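Local coordinates for protein nucleocapsid (Crimean-congo hemorrhagic fever virus, PDB 4AKL) that binds single- and double-stranded RNA, probably to package the viral genome, and displays a sequence-nonspecific double-stranded DNA endonuclease activity, at residues S386-G389 with V390-T394; F308-Y311 with Y312-Y315; I436-G440 with F441-D445; N424-A427 with R428-K432. All coordinates share one frame; numbering follows the deposited sequence. Where two conformers were deposited one is given.

Interaction 1: S386-G389 with V390-T394; sequences SEMG and VCFGT
Val390, Cys391, Phe392 and Gly393 donate their amides in turn to the carbonyls of Ser386, Glu387, Met388 and Gly389, so the last turns of helix 385-392 close through i to i+4 bonds of uneven quality. The bond from Cys391 N to Glu387 O is weak at 3.4 Å, whereas Gly393 N reaches Gly389 O at 2.8 Å but with a bent N-H...O angle of 135°. Val390 has its CG1 lodged between its own backbone N and carbonyl carbon (chi1 70°), which brings that methyl to 3.2 Å from Glu387 O. Beside it, Cys391 SG approaches the same carbonyl oxygen at 3.4 Å. The Phe392 ring stands beside the preceding turn, with Cys391 CB over the centre of one face and Met388 CE 4.3 Å from its CE2. Both Met388 and Phe392 then reach Leu331 on helix 324-336, while Phe392 packs edge-to-face with Phe324. The carboxylate of Glu387 turns away from this apolar side to a salt bridge with Lys411 and a hydrogen bond with Thr306. Apolar and charged groups are thus parted around one short buried helix, the buried carboxylate being satisfied by Lys411 and Thr306 while Met388 and Phe392 pack on apolar neighbours.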
ATOM      1  N   SER A 386      13.087  -3.356  -3.509  1.00 25.32           N
ATOM      2  CA  SER A 386      13.332  -2.305  -2.531  1.00 26.39           C
ATOM      3  C   SER A 386      12.342  -2.316  -1.311  1.00 26.04           C
ATOM      4  O   SER A 386      12.726  -1.916  -0.239  1.00 26.00           O
ATOM      5  CB  SER A 386      13.348  -0.905  -3.196  1.00 26.70           C
ATOM      6  OG  SER A 386      12.097  -0.583  -3.789  1.00 27.76           O
ATOM      7  N   GLU A 387      11.104  -2.815  -1.497  1.00 25.67           N
ATOM      8  CA  GLU A 387      10.117  -2.960  -0.410  1.00 26.10           C
ATOM      9  C   GLU A 387      10.649  -3.984   0.576  1.00 26.13           C
ATOM     10  O   GLU A 387      10.677  -3.744   1.765  1.00 27.21           O
ATOM     11  CB  GLU A 387       8.751  -3.437  -0.929  1.00 26.25           C
ATOM     12  CG  GLU A 387       8.079  -2.552  -1.981  1.00 27.66           C
ATOM     13  CD  GLU A 387       7.458  -1.337  -1.387  1.00 30.61           C
ATOM     14  OE1 GLU A 387       6.809  -1.483  -0.376  1.00 32.98           O
ATOM     15  OE2 GLU A 387       7.593  -0.239  -1.935  1.00 33.80           O
ATOM     16  N   MET A 388      11.083  -5.127   0.052  1.00 24.74           N
ATOM     17  CA  MET A 388      11.724  -6.149   0.886  1.00 24.76           C
ATOM     18  C   MET A 388      13.007  -5.614   1.509  1.00 25.28           C
ATOM     19  O   MET A 388      13.290  -5.912   2.670  1.00 25.41           O
ATOM     20  CB  MET A 388      12.046  -7.402   0.057  1.00 24.64           C
ATOM     21  CG  MET A 388      10.867  -8.040  -0.586  1.00 23.60           C
ATOM     22  SD  MET A 388      11.269  -9.597  -1.473  1.00 26.17           S
ATOM     23  CE  MET A 388      11.423 -10.638  -0.060  1.00 24.54           C
ATOM     24  N   GLY A 389      13.771  -4.802   0.759  1.00 24.61           N
ATOM     25  CA  GLY A 389      15.035  -4.278   1.243  1.00 25.16           C
ATOM     26  C   GLY A 389      14.844  -3.350   2.467  1.00 26.12           C
ATOM     27  O   GLY A 389      15.606  -3.421   3.400  1.00 26.66           O
ATOM     28  N   VAL A 390      13.852  -2.479   2.460  1.00 26.52           N
ATOM     29  CA  VAL A 390      13.651  -1.645   3.643  1.00 28.01           C
ATOM     30  C   VAL A 390      13.204  -2.474   4.869  1.00 28.73           C
ATOM     31  O   VAL A 390      13.563  -2.162   5.992  1.00 29.82           O
ATOM     32  CB  VAL A 390      12.697  -0.438   3.387  1.00 27.91           C
ATOM     33  CG1 VAL A 390      11.259  -0.901   3.192  1.00 29.01           C
ATOM     34  CG2 VAL A 390      12.800   0.548   4.505  1.00 28.47           C
ATOM     35  N   CYS A 391      12.460  -3.561   4.660  1.00 28.72           N
ATOM     36  CA  CYS A 391      12.059  -4.390   5.807  1.00 29.10           C
ATOM     37  C   CYS A 391      13.143  -5.271   6.432  1.00 29.30           C
ATOM     38  O   CYS A 391      13.216  -5.429   7.662  1.00 29.19           O
ATOM     39  CB  CYS A 391      10.925  -5.299   5.370  1.00 29.35           C
ATOM     40  SG  CYS A 391       9.424  -4.557   4.803  1.00 31.20           S
ATOM     41  N   PHE A 392      13.967  -5.888   5.553  1.00 28.75           N
ATOM     42  CA  PHE A 392      14.903  -6.967   5.936  1.00 28.95           C
ATOM     43  C   PHE A 392      16.363  -6.703   5.588  1.00 29.12           C
ATOM     44  O   PHE A 392      17.233  -7.507   5.965  1.00 30.01           O
ATOM     45  CB  PHE A 392      14.543  -8.271   5.228  1.00 28.07           C
ATOM     46  CG  PHE A 392      13.068  -8.612   5.230  1.00 27.94           C
ATOM     47  CD1 PHE A 392      12.325  -8.591   6.391  1.00 28.39           C
ATOM     48  CD2 PHE A 392      12.443  -9.001   4.069  1.00 27.61           C
ATOM     49  CE1 PHE A 392      10.991  -8.923   6.365  1.00 27.85           C
ATOM     50  CE2 PHE A 392      11.102  -9.320   4.051  1.00 26.49           C
ATOM     51  CZ  PHE A 392      10.402  -9.284   5.184  1.00 27.14           C
ATOM     52  N   GLY A 393      16.635  -5.604   4.885  1.00 28.54           N
ATOM     53  CA  GLY A 393      17.960  -5.339   4.366  1.00 28.91           C
ATOM     54  C   GLY A 393      18.755  -4.147   4.817  1.00 29.34           C
ATOM     55  O   GLY A 393      19.860  -3.996   4.358  1.00 28.98           O
ATOM     56  N   THR A 394      18.219  -3.307   5.702  1.00 30.31           N
ATOM     57  CA  THR A 394      18.994  -2.180   6.229  1.00 30.82           C
ATOM     58  C   THR A 394      19.863  -2.649   7.362  1.00 32.90           C
ATOM     59  O   THR A 394      20.876  -2.004   7.695  1.00 34.05           O
ATOM     60  CB  THR A 394      18.110  -1.048   6.709  1.00 31.45           C
ATOM     61  OG1 THR A 394      17.389  -1.449   7.897  1.00 30.78           O
ATOM     62  CG2 THR A 394      17.135  -0.592   5.598  1.00 26.96           C
TER

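Interaction 2: F308-Y311 with Y312-Y315; sequences FSSY and YWLY
Tyr312, Trp313, Leu314 and Tyr315 send their amide N-H groups back to the carbonyls of Phe308, Ser309, Ser310 and Tyr311, four consecutive alpha-helical bonds. The bond from Tyr315 N to Tyr311 O is the straightest, with an N-H...O angle of 168°.

The aromatic contact centres on Trp313. Its CG stands anti to the carbonyl carbon (chi1 -65°), which folds the indole back along the preceding turn. Ser309 CB then makes a CH-pi contact over the face of the six-membered ring, 4.1 Å from its centroid and 19° off the normal. Ser309 O also lies over a face of the indole, 3.3 Å from CD2, while accepting the hydrogen bond from Trp313 N; the indole therefore covers a backbone bond of its own helix.

Helix 306-316 is a short, aromatic-rich element in the interior of this predominantly helical nucleocapsid protein, and its side chains spread to several surrounding helices. Apolar contact within it joins Tyr311 and Leu314, whose side chains cross at a slant with CD1 of Tyr311 3.9 Å from CD1 of Leu314. Beyond them, Tyr311 packs on Ile88 and Val89 and Leu314 on Leu93, all of helix 86-98.

Most polar ends find partners elsewhere in the chain. Tyr311 OH bonds to Ala83 O, Tyr312 OH to Asp107, and Trp313 NE1 to Ala378 O. Ser309 OG pairs with Tyr126 OH and Pro377 O, whereas Ser310 OG bonds back to Thr306 O of its own helix.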
ATOM      1  N   PHE A 308       3.606  -6.293   4.732  1.00 29.11           N
ATOM      2  CA  PHE A 308       2.768  -7.450   4.429  1.00 28.92           C
ATOM      3  C   PHE A 308       3.194  -8.135   3.151  1.00 27.92           C
ATOM      4  O   PHE A 308       3.386  -9.376   3.109  1.00 26.92           O
ATOM      5  CB  PHE A 308       1.286  -7.058   4.365  1.00 28.83           C
ATOM      6  CG  PHE A 308       0.369  -8.203   4.066  1.00 29.74           C
ATOM      7  CD1 PHE A 308       0.233  -9.264   4.963  1.00 32.09           C
ATOM      8  CD2 PHE A 308      -0.328  -8.260   2.887  1.00 29.88           C
ATOM      9  CE1 PHE A 308      -0.582 -10.305   4.705  1.00 32.31           C
ATOM     10  CE2 PHE A 308      -1.138  -9.282   2.603  1.00 31.23           C
ATOM     11  CZ  PHE A 308      -1.295 -10.333   3.504  1.00 32.42           C
ATOM     12  N   SER A 309       3.309  -7.325   2.088  1.00 27.21           N
ATOM     13  CA  SER A 309       3.699  -7.829   0.804  1.00 26.17           C
ATOM     14  C   SER A 309       5.094  -8.409   0.927  1.00 25.87           C
ATOM     15  O   SER A 309       5.357  -9.450   0.392  1.00 25.79           O
ATOM     16  CB  SER A 309       3.613  -6.735  -0.287  1.00 26.24           C
ATOM     17  OG  SER A 309       2.300  -6.554  -0.811  1.00 26.46           O
ATOM     18  N   SER A 310       5.986  -7.772   1.668  1.00 25.63           N
ATOM     19  CA  SER A 310       7.304  -8.350   1.795  1.00 26.30           C
ATOM     20  C   SER A 310       7.323  -9.762   2.431  1.00 26.68           C
ATOM     21  O   SER A 310       8.106 -10.624   1.990  1.00 25.61           O
ATOM     22  CB  SER A 310       8.280  -7.374   2.485  1.00 26.39           C
ATOM     23  OG  SER A 310       8.551  -6.245   1.583  1.00 25.51           O
ATOM     24  N   TYR A 311       6.464  -9.984   3.435  1.00 27.07           N
ATOM     25  CA  TYR A 311       6.370 -11.277   4.098  1.00 27.49           C
ATOM     26  C   TYR A 311       5.673 -12.310   3.178  1.00 27.84           C
ATOM     27  O   TYR A 311       6.039 -13.514   3.177  1.00 27.71           O
ATOM     28  CB  TYR A 311       5.670 -11.153   5.468  1.00 28.83           C
ATOM     29  CG  TYR A 311       6.670 -11.033   6.590  1.00 28.78           C
ATOM     30  CD1 TYR A 311       7.271 -12.146   7.108  1.00 29.38           C
ATOM     31  CD2 TYR A 311       7.046  -9.799   7.100  1.00 28.87           C
ATOM     32  CE1 TYR A 311       8.214 -12.053   8.139  1.00 30.12           C
ATOM     33  CE2 TYR A 311       7.980  -9.691   8.114  1.00 28.26           C
ATOM     34  CZ  TYR A 311       8.562 -10.818   8.626  1.00 29.45           C
ATOM     35  OH  TYR A 311       9.494 -10.691   9.592  1.00 30.90           O
ATOM     36  N   TYR A 312       4.699 -11.851   2.394  1.00 27.19           N
ATOM     37  CA  TYR A 312       4.062 -12.699   1.429  1.00 27.99           C
ATOM     38  C   TYR A 312       5.112 -13.259   0.437  1.00 27.73           C
ATOM     39  O   TYR A 312       5.068 -14.445   0.073  1.00 28.02           O
ATOM     40  CB  TYR A 312       2.980 -11.936   0.695  1.00 27.99           C
ATOM     41  CG  TYR A 312       2.353 -12.721  -0.395  1.00 28.27           C
ATOM     42  CD1 TYR A 312       1.644 -13.884  -0.114  1.00 28.72           C
ATOM     43  CD2 TYR A 312       2.463 -12.319  -1.725  1.00 27.71           C
ATOM     44  CE1 TYR A 312       1.051 -14.642  -1.134  1.00 29.12           C
ATOM     45  CE2 TYR A 312       1.865 -13.090  -2.773  1.00 27.85           C
ATOM     46  CZ  TYR A 312       1.169 -14.228  -2.471  1.00 29.77           C
ATOM     47  OH  TYR A 312       0.590 -14.989  -3.483  1.00 31.67           O
ATOM     48  N   TRP A 313       6.060 -12.412   0.014  1.00 27.22           N
ATOM     49  CA  TRP A 313       7.063 -12.838  -0.966  1.00 27.00           C
ATOM     50  C   TRP A 313       8.024 -13.814  -0.343  1.00 27.41           C
ATOM     51  O   TRP A 313       8.409 -14.786  -0.995  1.00 28.06           O
ATOM     52  CB  TRP A 313       7.781 -11.635  -1.627  1.00 26.26           C
ATOM     53  CG  TRP A 313       6.820 -10.789  -2.459  1.00 26.33           C
ATOM     54  CD1 TRP A 313       5.768 -11.253  -3.244  1.00 28.01           C
ATOM     55  CD2 TRP A 313       6.787  -9.378  -2.553  1.00 23.79           C
ATOM     56  NE1 TRP A 313       5.116 -10.208  -3.832  1.00 27.76           N
ATOM     57  CE2 TRP A 313       5.720  -9.037  -3.424  1.00 25.78           C
ATOM     58  CE3 TRP A 313       7.570  -8.358  -2.006  1.00 24.95           C
ATOM     59  CZ2 TRP A 313       5.420  -7.744  -3.747  1.00 24.50           C
ATOM     60  CZ3 TRP A 313       7.267  -7.070  -2.318  1.00 24.94           C
ATOM     61  CH2 TRP A 313       6.197  -6.761  -3.186  1.00 26.42           C
ATOM     62  N   LEU A 314       8.406 -13.576   0.905  1.00 27.28           N
ATOM     63  CA  LEU A 314       9.166 -14.574   1.630  1.00 28.20           C
ATOM     64  C   LEU A 314       8.435 -15.915   1.670  1.00 29.55           C
ATOM     65  O   LEU A 314       9.014 -16.954   1.331  1.00 30.45           O
ATOM     66  CB  LEU A 314       9.410 -14.148   3.040  1.00 28.47           C
ATOM     67  CG  LEU A 314      10.276 -12.969   3.376  1.00 27.53           C
ATOM     68  CD1 LEU A 314      10.398 -12.934   4.917  1.00 23.65           C
ATOM     69  CD2 LEU A 314      11.667 -13.042   2.685  1.00 24.90           C
ATOM     70  N   TYR A 315       7.159 -15.883   2.044  1.00 29.72           N
ATOM     71  CA  TYR A 315       6.351 -17.101   2.074  1.00 31.08           C
ATOM     72  C   TYR A 315       6.346 -17.777   0.693  1.00 31.34           C
ATOM     73  O   TYR A 315       6.704 -18.943   0.587  1.00 32.42           O
ATOM     74  CB  TYR A 315       4.954 -16.793   2.626  1.00 31.56           C
ATOM     75  CG  TYR A 315       3.941 -17.773   2.267  1.00 32.92           C
ATOM     76  CD1 TYR A 315       3.824 -18.990   2.971  1.00 35.51           C
ATOM     77  CD2 TYR A 315       3.078 -17.530   1.240  1.00 31.25           C
ATOM     78  CE1 TYR A 315       2.819 -19.929   2.613  1.00 36.29           C
ATOM     79  CE2 TYR A 315       2.093 -18.468   0.882  1.00 33.51           C
ATOM     80  CZ  TYR A 315       1.977 -19.650   1.573  1.00 34.66           C
ATOM     81  OH  TYR A 315       0.985 -20.554   1.189  1.00 35.23           O
TER

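Interaction 3: I436-G440 with F441-D445; sequences IQKTG and FNIQD. Unlike the reference sequence in segment 441-445: Asp445 (reference His).
Phe441 N closes the end of helix 425-440 by donating to Gln437 O at 3.0 Å, nearly in line with the carbonyl but with a bent N-H...O angle of 131°. The ring of Phe441 lies against the peptide just before it: Gly440 O sits over one face, 3.3 Å from CD1, and Gln437 O comes to the ring edge, 3.5 Å from CD2. Ile443 folds back from the loop. Its CG1 meets Lys438 CG at 4.0 Å, the two side chains slanting past each other, and its CD1 touches Gln437 CB at 4.1 Å, where the chains cross at about a right angle. The branch is aimed there by two successive bends, chi1 -75° and chi2 -51°.

This is a helix C-terminus in which Phe441 takes an extended backbone conformation and the chain turns back, so that an isoleucine two residues later covers the aliphatic parts of the last turn.

In the next shell, Lys438 NZ forms a salt bridge with Glu168 of helix 163-181, and Gln437 OE1, in the conformer described, is hydrogen-bonded to Ser451 OG of helix 450-460. Ile443 also packs on Asp172. Lys59 NZ of helix 56-71 hydrogen-bonds to Gly440 O, and Phe441 packs on Lys59 and Asp60 of the same helix.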
ATOM      1  N   ILE A 436      16.630  14.856 -10.318  1.00 39.59           N
ATOM      2  CA  ILE A 436      17.626  13.958 -10.895  1.00 39.72           C
ATOM      3  C   ILE A 436      16.996  13.006 -11.939  1.00 39.76           C
ATOM      4  O   ILE A 436      17.552  12.869 -13.066  1.00 40.15           O
ATOM      5  CB  ILE A 436      18.375  13.186  -9.812  1.00 38.98           C
ATOM      6  CG1 ILE A 436      19.228  14.126  -8.979  1.00 39.95           C
ATOM      7  CG2 ILE A 436      19.280  12.109 -10.409  1.00 39.31           C
ATOM      8  CD1 ILE A 436      19.697  13.494  -7.709  1.00 39.01           C
ATOM      9  N   GLN A 437      15.871  12.358 -11.607  1.00 39.25           N
ATOM     10  CA  GLN A 437      15.163  11.484 -12.587  0.70 39.23           C
ATOM     11  C   GLN A 437      14.809  12.287 -13.830  1.00 40.73           C
ATOM     12  O   GLN A 437      14.944  11.778 -14.983  1.00 40.58           O
ATOM     13  CB  GLN A 437      13.833  10.845 -12.094  0.70 38.67           C
ATOM     14  CG  GLN A 437      13.837  10.081 -10.762  0.70 38.03           C
ATOM     15  CD  GLN A 437      12.463   9.422 -10.364  0.70 38.89           C
ATOM     16  OE1 GLN A 437      12.097   9.258  -9.127  0.70 32.62           O
ATOM     17  NE2 GLN A 437      11.721   9.002 -11.405  0.70 38.90           N
ATOM     18  N   LYS A 438      14.347  13.510 -13.620  1.00 41.69           N
ATOM     19  CA  LYS A 438      13.863  14.338 -14.699  1.00 43.72           C
ATOM     20  C   LYS A 438      14.963  14.781 -15.660  1.00 45.12           C
ATOM     21  O   LYS A 438      14.718  14.888 -16.864  1.00 46.33           O
ATOM     22  CB  LYS A 438      13.165  15.573 -14.115  1.00 44.45           C
ATOM     23  CG  LYS A 438      12.404  16.374 -15.110  1.00 46.51           C
ATOM     24  CD  LYS A 438      11.348  17.329 -14.428  1.00 47.61           C
ATOM     25  CE  LYS A 438      11.790  18.763 -14.217  1.00 49.13           C
ATOM     26  NZ  LYS A 438      10.939  19.751 -15.005  1.00 50.61           N
ATOM     27  N   THR A 439      16.152  15.057 -15.124  1.00 45.81           N
ATOM     28  CA  THR A 439      17.311  15.462 -15.918  1.00 47.78           C
ATOM     29  C   THR A 439      17.683  14.381 -16.933  1.00 48.86           C
ATOM     30  O   THR A 439      17.981  14.676 -18.092  1.00 51.04           O
ATOM     31  CB  THR A 439      18.533  15.730 -15.010  1.00 47.84           C
ATOM     32  OG1 THR A 439      18.232  16.773 -14.102  1.00 46.90           O
ATOM     33  CG2 THR A 439      19.721  16.120 -15.797  1.00 48.07           C
ATOM     34  N   GLY A 440      17.646  13.143 -16.492  1.00 48.35           N
ATOM     35  CA  GLY A 440      18.096  12.026 -17.283  1.00 49.34           C
ATOM     36  C   GLY A 440      17.079  11.255 -18.105  1.00 49.93           C
ATOM     37  O   GLY A 440      17.481  10.531 -19.024  1.00 50.51           O
ATOM     38  N   PHE A 441      15.792  11.384 -17.795  1.00 50.20           N
ATOM     39  CA  PHE A 441      14.756  10.591 -18.448  1.00 51.05           C
ATOM     40  C   PHE A 441      13.457  11.341 -18.558  1.00 52.25           C
ATOM     41  O   PHE A 441      13.235  12.304 -17.833  1.00 52.35           O
ATOM     42  CB  PHE A 441      14.441   9.322 -17.646  1.00 49.75           C
ATOM     43  CG  PHE A 441      15.645   8.515 -17.245  1.00 51.03           C
ATOM     44  CD1 PHE A 441      16.204   7.585 -18.117  1.00 52.98           C
ATOM     45  CD2 PHE A 441      16.222   8.689 -15.976  1.00 51.45           C
ATOM     46  CE1 PHE A 441      17.343   6.824 -17.718  1.00 53.80           C
ATOM     47  CE2 PHE A 441      17.348   7.947 -15.563  1.00 51.79           C
ATOM     48  CZ  PHE A 441      17.909   7.016 -16.419  1.00 52.82           C
ATOM     49  N   ASN A 442      12.583  10.861 -19.459  1.00 53.74           N
ATOM     50  CA  ASN A 442      11.228  11.398 -19.618  1.00 55.05           C
ATOM     51  C   ASN A 442      10.311  10.909 -18.485  1.00 53.86           C
ATOM     52  O   ASN A 442      10.024   9.750 -18.409  1.00 53.63           O
ATOM     53  CB  ASN A 442      10.635  10.972 -20.969  1.00 56.31           C
ATOM     54  CG  ASN A 442       9.402  11.802 -21.369  1.00 59.03           C
ATOM     55  OD1 ASN A 442       8.824  12.579 -20.554  1.00 60.31           O
ATOM     56  ND2 ASN A 442       8.992  11.652 -22.653  1.00 62.19           N
ATOM     57  N   ILE A 443       9.872  11.819 -17.623  1.00 54.39           N
ATOM     58  CA  ILE A 443       8.971  11.529 -16.488  1.00 53.37           C
ATOM     59  C   ILE A 443       7.671  10.922 -16.967  1.00 53.61           C
ATOM     60  O   ILE A 443       7.289   9.809 -16.551  1.00 52.51           O
ATOM     61  CB  ILE A 443       8.674  12.863 -15.659  1.00 53.98           C
ATOM     62  CG1 ILE A 443       9.867  13.237 -14.811  1.00 53.69           C
ATOM     63  CG2 ILE A 443       7.429  12.772 -14.724  1.00 53.72           C
ATOM     64  CD1 ILE A 443      10.401  12.068 -13.941  1.00 52.99           C
ATOM     65  N   GLN A 444       7.024  11.658 -17.870  1.00 55.20           N
ATOM     66  CA  GLN A 444       5.705  11.290 -18.405  0.50 55.71           C
ATOM     67  C   GLN A 444       5.652   9.904 -19.074  1.00 55.44           C
ATOM     68  O   GLN A 444       4.583   9.321 -19.147  1.00 55.89           O
ATOM     69  CB  GLN A 444       5.172  12.387 -19.361  0.50 57.62           C
ATOM     70  CG  GLN A 444       4.631  13.663 -18.665  0.50 57.58           C
ATOM     71  CD  GLN A 444       5.691  14.676 -18.253  0.50 57.23           C
ATOM     72  OE1 GLN A 444       6.817  14.672 -18.757  0.50 56.22           O
ATOM     73  NE2 GLN A 444       5.319  15.564 -17.319  0.50 57.14           N
ATOM     74  N   ASP A 445       6.789   9.370 -19.540  1.00 55.33           N
ATOM     75  CA  ASP A 445       6.802   8.002 -20.136  1.00 55.07           C
ATOM     76  C   ASP A 445       6.905   6.815 -19.170  1.00 53.19           C
ATOM     77  O   ASP A 445       6.740   5.630 -19.588  1.00 53.22           O
ATOM     78  CB  ASP A 445       7.920   7.860 -21.147  1.00 56.01           C
ATOM     79  CG  ASP A 445       7.514   8.324 -22.502  1.00 58.88           C
ATOM     80  OD1 ASP A 445       6.700   9.283 -22.594  1.00 62.60           O
ATOM     81  OD2 ASP A 445       8.009   7.732 -23.477  1.00 60.37           O
TER

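Interaction 4: N424-A427 with R428-K432; sequences NPCA and RTIVK
Arg428 and Pro425 meet on the first turn of helix 425-440, where the arginine folds back over the proline. Its CB lies 3.8 Å and its CG 3.7 Å from Asn424 O, the carbonyl that also receives Arg428 N in a nearly straight backbone bond. At CD the chain bends (chi3 -88°), turning the guanidinium back over the start of the helix. NE passes Pro425 CA at 3.9 Å and hydrogen-bonds to Asn423 O. CZ stands 3.6 Å from Pro425 CA, with the proline over one face of the flat group, and the tip NH2 comes within 3.4 Å of Pro425 CB while making a weak bond to Thr422 O. Asn424 is the N-cap: its OD1 accepts from Ala427 N at 2.8 Å, the donor standing above the amide carbonyl plane. One turn on, Thr429 OG1 donates to Pro425 O at 2.6 Å, so that oxygen takes both the hydroxyl and the amide of Thr429. Cys426 SG touches Ile430 CD1. The first two turns pack among three neighbours: Ile430 on Leu454 and Leu455 of helix 450-460, Ile430 and Val431 on Met169 and on Ser165 and Val166, respectively, of helix 163-181, and Asn424 and Ala427 on Tyr156 of strand 155-156.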
ATOM      1  N   ASN A 424      12.230  20.190   6.699  1.00 52.54           N
ATOM      2  CA  ASN A 424      11.685  19.090   5.937  1.00 49.04           C
ATOM      3  C   ASN A 424      12.712  18.380   5.007  1.00 46.60           C
ATOM      4  O   ASN A 424      12.574  18.384   3.788  1.00 45.19           O
ATOM      5  CB  ASN A 424      10.427  19.580   5.185  1.00 48.69           C
ATOM      6  CG  ASN A 424       9.553  18.423   4.685  1.00 46.77           C
ATOM      7  OD1 ASN A 424       9.993  17.290   4.686  1.00 41.98           O
ATOM      8  ND2 ASN A 424       8.310  18.720   4.265  1.00 45.01           N
ATOM      9  N   PRO A 425      13.738  17.758   5.605  1.00 45.37           N
ATOM     10  CA  PRO A 425      14.697  17.048   4.812  1.00 44.00           C
ATOM     11  C   PRO A 425      14.081  15.878   4.059  1.00 41.63           C
ATOM     12  O   PRO A 425      14.673  15.439   3.114  1.00 40.54           O
ATOM     13  CB  PRO A 425      15.724  16.548   5.863  1.00 44.42           C
ATOM     14  CG  PRO A 425      14.997  16.495   7.044  1.00 45.26           C
ATOM     15  CD  PRO A 425      14.107  17.673   7.017  1.00 46.54           C
ATOM     16  N   CYS A 426      12.906  15.391   4.492  1.00 41.03           N
ATOM     17  CA  CYS A 426      12.190  14.400   3.745  1.00 39.60           C
ATOM     18  C   CYS A 426      11.833  14.956   2.374  1.00 39.42           C
ATOM     19  O   CYS A 426      12.189  14.361   1.320  1.00 38.06           O
ATOM     20  CB  CYS A 426      10.920  13.997   4.469  1.00 39.67           C
ATOM     21  SG  CYS A 426      10.029  12.646   3.612  1.00 37.39           S
ATOM     22  N   ALA A 427      11.131  16.085   2.381  1.00 40.28           N
ATOM     23  CA  ALA A 427      10.672  16.672   1.130  1.00 40.50           C
ATOM     24  C   ALA A 427      11.877  17.138   0.288  1.00 40.97           C
ATOM     25  O   ALA A 427      11.926  16.915  -0.918  1.00 40.48           O
ATOM     26  CB  ALA A 427       9.703  17.790   1.396  1.00 41.87           C
ATOM     27  N   ARG A 428      12.873  17.747   0.905  1.00 42.04           N
ATOM     28  CA  ARG A 428      14.019  18.166   0.100  1.00 42.82           C
ATOM     29  C   ARG A 428      14.602  16.992  -0.697  1.00 40.93           C
ATOM     30  O   ARG A 428      14.928  17.155  -1.869  1.00 41.16           O
ATOM     31  CB  ARG A 428      15.087  18.820   0.942  1.00 44.17           C
ATOM     32  CG  ARG A 428      14.682  20.213   1.376  1.00 48.02           C
ATOM     33  CD  ARG A 428      15.765  20.893   2.148  1.00 52.44           C
ATOM     34  NE  ARG A 428      15.693  20.598   3.589  1.00 56.75           N
ATOM     35  CZ  ARG A 428      16.666  20.063   4.356  1.00 57.95           C
ATOM     36  NH1 ARG A 428      17.867  19.714   3.879  1.00 58.27           N
ATOM     37  NH2 ARG A 428      16.426  19.877   5.634  1.00 59.21           N
ATOM     38  N   THR A 429      14.697  15.838  -0.058  1.00 39.46           N
ATOM     39  CA  THR A 429      15.343  14.683  -0.634  1.00 38.08           C
ATOM     40  C   THR A 429      14.487  14.017  -1.734  1.00 36.87           C
ATOM     41  O   THR A 429      15.035  13.552  -2.751  1.00 37.41           O
ATOM     42  CB  THR A 429      15.656  13.687   0.475  1.00 37.93           C
ATOM     43  OG1 THR A 429      16.417  14.345   1.492  1.00 38.32           O
ATOM     44  CG2 THR A 429      16.405  12.423  -0.069  1.00 36.36           C
ATOM     45  N   ILE A 430      13.165  13.951  -1.526  1.00 36.02           N
ATOM     46  CA  ILE A 430      12.214  13.484  -2.540  1.00 34.99           C
ATOM     47  C   ILE A 430      12.320  14.311  -3.818  1.00 35.40           C
ATOM     48  O   ILE A 430      12.389  13.777  -4.894  1.00 34.44           O
ATOM     49  CB  ILE A 430      10.758  13.547  -2.015  1.00 35.18           C
ATOM     50  CG1 ILE A 430      10.501  12.430  -0.984  1.00 34.69           C
ATOM     51  CG2 ILE A 430       9.741  13.396  -3.148  1.00 34.52           C
ATOM     52  CD1 ILE A 430       9.150  12.471  -0.227  1.00 33.20           C
ATOM     53  N   VAL A 431      12.330  15.631  -3.655  1.00 36.88           N
ATOM     54  CA  VAL A 431      12.407  16.610  -4.750  1.00 37.61           C
ATOM     55  C   VAL A 431      13.721  16.490  -5.536  1.00 37.73           C
ATOM     56  O   VAL A 431      13.731  16.533  -6.794  1.00 37.36           O
ATOM     57  CB  VAL A 431      12.247  18.077  -4.178  1.00 39.52           C
ATOM     58  CG1 VAL A 431      12.777  19.091  -5.106  1.00 40.35           C
ATOM     59  CG2 VAL A 431      10.803  18.340  -3.839  1.00 39.13           C
ATOM     60  N   LYS A 432      14.819  16.347  -4.803  1.00 38.01           N
ATOM     61  CA  LYS A 432      16.102  16.251  -5.428  1.00 38.65           C
ATOM     62  C   LYS A 432      16.143  14.958  -6.241  1.00 37.13           C
ATOM     63  O   LYS A 432      16.706  14.971  -7.336  1.00 37.57           O
ATOM     64  CB  LYS A 432      17.270  16.355  -4.444  1.00 39.33           C
ATOM     65  CG  LYS A 432      18.499  17.086  -5.050  1.00 43.70           C
ATOM     66  CD  LYS A 432      18.164  18.609  -5.221  1.00 47.08           C
ATOM     67  CE  LYS A 432      19.311  19.536  -5.120  1.00 51.12           C
ATOM     68  NZ  LYS A 432      20.071  19.774  -6.368  1.00 52.26           N
TER

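Along the chain the order is interaction 2, interaction 1, interaction 4, interaction 3. Interactions 1 and 2 have centres about 11 Å apart and touch: helix 385-392 lies against helix 306-316, with Met388 CG 3.6 Å from Trp313 CE3 and the rings of Phe392 and Tyr311 meeting edge-to-face. Interactions 4 and 3 mark the beginning and end of helix 425-440, with centres about 17 Å apart. The two pairs stand clear of each other, the centres of interactions 1 and 4 lying about 20 Å apart and those of 2 and 3 about 31 Å. Two interior helices thus pack directly, while helix 425-440 follows helix 385-392 in the chain without its contacts touching theirs, the nearest atoms of interactions 1 and 4 being about 12 Å apart.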